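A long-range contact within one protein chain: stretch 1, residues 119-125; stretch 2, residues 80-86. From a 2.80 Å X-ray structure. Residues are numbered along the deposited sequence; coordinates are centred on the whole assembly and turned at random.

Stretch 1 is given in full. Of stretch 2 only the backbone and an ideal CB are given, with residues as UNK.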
ATOM      1  N   CYS A 119     -15.912  -6.790  -1.631  1.00 20.58           N
ATOM      2  CA  CYS A 119     -14.588  -6.538  -1.069  1.00 19.56           C
ATOM      3  C   CYS A 119     -13.741  -6.425  -2.298  1.00 23.47           C
ATOM      4  O   CYS A 119     -14.001  -7.352  -3.068  1.00 24.95           O
ATOM      5  CB  CYS A 119     -14.303  -7.657  -0.188  1.00 19.65           C
ATOM      6  SG  CYS A 119     -12.623  -7.724   0.333  1.00 21.06           S
ATOM      7  N   GLU A 120     -12.980  -5.337  -2.472  1.00 25.40           N
ATOM      8  CA  GLU A 120     -12.125  -5.265  -3.642  1.00 26.25           C
ATOM      9  C   GLU A 120     -10.774  -4.720  -3.141  1.00 26.10           C
ATOM     10  O   GLU A 120     -10.726  -3.958  -2.179  1.00 24.93           O
ATOM     11  CB  GLU A 120     -12.318  -4.379  -4.795  1.00 27.71           C
ATOM     12  CG  GLU A 120     -12.960  -3.085  -4.399  1.00 33.69           C
ATOM     13  CD  GLU A 120     -13.455  -2.386  -5.684  1.00 37.85           C
ATOM     14  OE1 GLU A 120     -12.617  -2.442  -6.626  1.00 36.22           O
ATOM     15  OE2 GLU A 120     -14.650  -1.912  -5.468  1.00 39.46           O
ATOM     16  N   VAL A 121      -9.817  -5.239  -3.888  1.00 26.06           N
ATOM     17  CA  VAL A 121      -8.394  -4.899  -3.616  1.00 27.75           C
ATOM     18  C   VAL A 121      -7.712  -4.338  -4.865  1.00 29.03           C
ATOM     19  O   VAL A 121      -8.102  -4.662  -6.026  1.00 32.52           O
ATOM     20  CB  VAL A 121      -7.837  -6.220  -3.061  1.00 24.20           C
ATOM     21  CG1 VAL A 121      -7.175  -7.160  -4.036  1.00 24.37           C
ATOM     22  CG2 VAL A 121      -6.760  -6.060  -2.015  1.00 27.95           C
ATOM     23  N   MET A 122      -6.702  -3.510  -4.762  1.00 28.72           N
ATOM     24  CA  MET A 122      -6.056  -3.005  -5.985  1.00 28.52           C
ATOM     25  C   MET A 122      -4.566  -2.852  -5.791  1.00 27.95           C
ATOM     26  O   MET A 122      -4.177  -2.458  -4.684  1.00 27.72           O
ATOM     27  CB  MET A 122      -6.557  -1.655  -6.377  1.00 32.43           C
ATOM     28  CG  MET A 122      -6.753  -1.739  -7.888  1.00 37.35           C
ATOM     29  SD  MET A 122      -8.141  -0.508  -8.010  1.00 43.98           S
ATOM     30  CE  MET A 122      -9.389  -1.843  -8.197  1.00 43.78           C
ATOM     31  N   GLY A 123      -3.826  -3.144  -6.831  1.00 28.13           N
ATOM     32  CA  GLY A 123      -2.350  -2.980  -6.623  1.00 30.10           C
ATOM     33  C   GLY A 123      -1.776  -4.347  -6.928  1.00 31.55           C
ATOM     34  O   GLY A 123      -2.520  -5.273  -7.281  1.00 32.77           O
ATOM     35  N   PRO A 124      -0.481  -4.461  -6.753  1.00 34.04           N
ATOM     36  CA  PRO A 124       0.321  -5.669  -6.996  1.00 37.07           C
ATOM     37  C   PRO A 124       0.154  -6.949  -6.174  1.00 39.47           C
ATOM     38  O   PRO A 124       0.801  -7.270  -5.120  1.00 40.50           O
ATOM     39  CB  PRO A 124       1.794  -5.214  -6.868  1.00 36.65           C
ATOM     40  CG  PRO A 124       1.801  -3.887  -6.181  1.00 34.60           C
ATOM     41  CD  PRO A 124       0.387  -3.326  -6.352  1.00 34.90           C
ATOM     42  N   THR A 125      -0.738  -7.749  -6.797  1.00 40.80           N
ATOM     43  CA  THR A 125      -1.040  -9.057  -6.168  1.00 42.12           C
ATOM     44  C   THR A 125      -0.563 -10.249  -6.984  1.00 43.49           C
ATOM     45  O   THR A 125      -0.805 -10.167  -8.207  1.00 43.36           O
ATOM     46  CB  THR A 125      -2.591  -9.174  -5.825  1.00 40.84           C
ATOM     47  OG1 THR A 125      -3.463  -8.758  -6.912  1.00 40.23           O
ATOM     48  CG2 THR A 125      -2.830  -8.456  -4.500  1.00 39.96           C
ATOM     49  N   UNK A  80      -5.845   5.070  -0.591  1.00 24.53           N
ATOM     50  CA  UNK A  80      -7.114   4.939  -1.408  1.00 26.49           C
ATOM     51  C   UNK A  80      -6.822   3.955  -2.523  1.00 28.06           C
ATOM     52  O   UNK A  80      -5.669   3.783  -2.847  1.00 28.13           O
ATOM     53  CB  UNK A  80      -7.581   6.278  -1.984  1.00 26.49           C
ATOM     54  N   UNK A  81      -7.736   3.163  -3.042  1.00 31.02           N
ATOM     55  CA  UNK A  81      -7.563   2.170  -4.073  1.00 32.84           C
ATOM     56  C   UNK A  81      -6.926   2.843  -5.296  1.00 36.01           C
ATOM     57  O   UNK A  81      -6.264   2.138  -6.087  1.00 39.40           O
ATOM     58  CB  UNK A  81      -8.898   1.513  -4.428  1.00 32.84           C
ATOM     59  N   UNK A  82      -7.184   4.125  -5.335  1.00 38.02           N
ATOM     60  CA  UNK A  82      -6.650   4.887  -6.490  1.00 39.35           C
ATOM     61  C   UNK A  82      -5.153   5.126  -6.395  1.00 38.52           C
ATOM     62  O   UNK A  82      -4.677   5.385  -7.521  1.00 41.05           O
ATOM     63  CB  UNK A  82      -7.363   6.235  -6.608  1.00 39.35           C
ATOM     64  N   UNK A  83      -4.492   5.045  -5.267  1.00 35.46           N
ATOM     65  CA  UNK A  83      -3.057   5.250  -5.168  1.00 33.33           C
ATOM     66  C   UNK A  83      -2.318   3.905  -5.124  1.00 32.62           C
ATOM     67  O   UNK A  83      -1.080   3.948  -4.998  1.00 34.67           O
ATOM     68  CB  UNK A  83      -2.726   6.084  -3.929  1.00 33.33           C
ATOM     69  N   UNK A  84      -2.967   2.792  -5.184  1.00 30.28           N
ATOM     70  CA  UNK A  84      -2.219   1.542  -5.088  1.00 29.37           C
ATOM     71  C   UNK A  84      -1.542   1.347  -6.442  1.00 29.08           C
ATOM     72  O   UNK A  84      -2.266   1.662  -7.387  1.00 30.99           O
ATOM     73  CB  UNK A  84      -3.119   0.359  -4.725  1.00 29.37           C
ATOM     74  N   UNK A  85      -0.376   0.822  -6.419  1.00 27.49           N
ATOM     75  CA  UNK A  85       0.496   0.515  -7.543  1.00 26.45           C
ATOM     76  C   UNK A  85       1.881   0.361  -6.858  1.00 27.04           C
ATOM     77  O   UNK A  85       1.848  -0.043  -5.692  1.00 24.63           O
ATOM     78  CB  UNK A  85       0.468   1.590  -8.631  1.00 26.45           C
ATOM     79  N   UNK A  86       2.998   0.677  -7.485  1.00 29.24           N
ATOM     80  CA  UNK A  86       4.311   0.629  -6.810  1.00 32.78           C
ATOM     81  C   UNK A  86       5.284   1.639  -7.443  1.00 31.84           C
ATOM     82  O   UNK A  86       4.862   2.270  -8.435  1.00 32.42           O
ATOM     83  CB  UNK A  86       4.898  -0.782  -6.883  1.00 32.78           C
TER

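Position 80 opens the second stretch in an extended conformation, phi/psi -157/149, and its ideal CB has nothing of stretch 1 within 5.5 Å. Stretch 1 therefore sets no preference, and almost any side chain could stand here. The residue is Ser 80; its backbone O accepts a hydrogen bond from the N of position 83 at 3.0 Å, which helps to fold the chain into a turn.

Position 81 begins that turn, with phi/psi -55/-25. Its CA-to-CB bond runs sideways to stretch 1, and the ideal CB lies 4.2 Å from Met 122 SD. Beyond it, the side chains of Glu 120 and Met 122 flank a strip of the strand's backbone. The methylene part of Glu 120 and the thioether of Met 122 are both suited to apolar company, so a side chain long enough to bend back over the strand, such as leucine, methionine or isoleucine, would be well placed; a long basic one might instead seek the carboxylate of Glu 120. The residue is Leu 81, with chi1 m and chi2 t, and its end comes nearer than its CB bond suggests. Its CD1 approaches Glu 120 CG at 3.9 Å, CD2 lies 4.3 Å from Val 121 C, and its CB is 4.0 Å from Met 122 SD. With 94 Å² covered, it is the most heavily covered residue of either stretch.

Positions 82 and 83 carry the turn onward, at phi/psi -75/-20 and -99/1. Neither ideal CB finds stretch 1 within 5.5 Å, and at 82 the bond points away, so polar or large side chains would be equally admissible. They are Gln 82 and Phe 83, both of which touch a crystal neighbour rather than stretch 1.

Position 84 is far more restrictive. Its CB points toward stretch 1, where the ideal atom is 3.0 Å from Met 122 O and 3.9 Å from Gly 123 CA. The space around CB is already tight, so a small side chain, or none, is the simplest choice; serine could also be considered beside the carbonyl. The residue is Ala 84. Its CB sits 3.1 Å from Met 122 O and 4.2 Å from Met 122 CB, a methyl packed closely against the strand's end. A weak hydrogen bond from Ala 84 N to Leu 81 O, 3.5 Å, accompanies the turn.

At position 85 phi is 162° and psi -149°, a combination that strongly favours glycine whatever stretch 1 offers. Gly 85 brings its backbone close instead: its CA is 4.6 Å from Gly 123 CA, and its O is 3.7 Å from Pro 124 CD. No hydrogen bond links the stretches here or elsewhere, so the contact rests on packing.

Position 86 is extended again, its CB directed sideways and, in ideal form, 4.4 Å from Pro 124 CG. A small polar or a modest apolar residue could lie beside the proline ring. Ser 86, with chi1 p, does so only loosely, with 11 Å² covered.

Stretch 2 (80-86) SLQFAGS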
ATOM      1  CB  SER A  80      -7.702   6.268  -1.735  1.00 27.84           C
ATOM      2  OG  SER A  80      -8.666   6.173  -2.787  1.00 33.50           O
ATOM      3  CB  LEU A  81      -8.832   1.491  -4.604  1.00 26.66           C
ATOM      4  CG  LEU A  81      -9.583   0.598  -3.642  1.00 24.42           C
ATOM      5  CD1 LEU A  81     -10.881   0.163  -4.348  1.00 22.46           C
ATOM      6  CD2 LEU A  81      -8.758  -0.562  -3.116  1.00 22.88           C
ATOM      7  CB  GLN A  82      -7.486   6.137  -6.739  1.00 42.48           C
ATOM      8  CG  GLN A  82      -7.491   7.204  -5.689  1.00 45.83           C
ATOM      9  CD  GLN A  82      -8.121   8.449  -6.266  1.00 49.90           C
ATOM     10  OE1 GLN A  82      -9.307   8.769  -6.060  1.00 53.36           O
ATOM     11  NE2 GLN A  82      -7.221   9.106  -7.017  1.00 52.53           N
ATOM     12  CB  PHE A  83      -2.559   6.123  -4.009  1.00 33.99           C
ATOM     13  CG  PHE A  83      -3.275   7.407  -3.789  1.00 36.94           C
ATOM     14  CD1 PHE A  83      -3.499   8.324  -4.823  1.00 38.42           C
ATOM     15  CD2 PHE A  83      -3.748   7.737  -2.513  1.00 38.59           C
ATOM     16  CE1 PHE A  83      -4.214   9.511  -4.655  1.00 38.41           C
ATOM     17  CE2 PHE A  83      -4.454   8.932  -2.319  1.00 38.69           C
ATOM     18  CZ  PHE A  83      -4.672   9.822  -3.364  1.00 39.02           C
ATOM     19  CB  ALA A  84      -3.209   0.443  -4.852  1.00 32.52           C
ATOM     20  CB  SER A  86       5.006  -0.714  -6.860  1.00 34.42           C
ATOM     21  OG  SER A  86       4.764  -0.964  -8.258  1.00 41.88           O
TER
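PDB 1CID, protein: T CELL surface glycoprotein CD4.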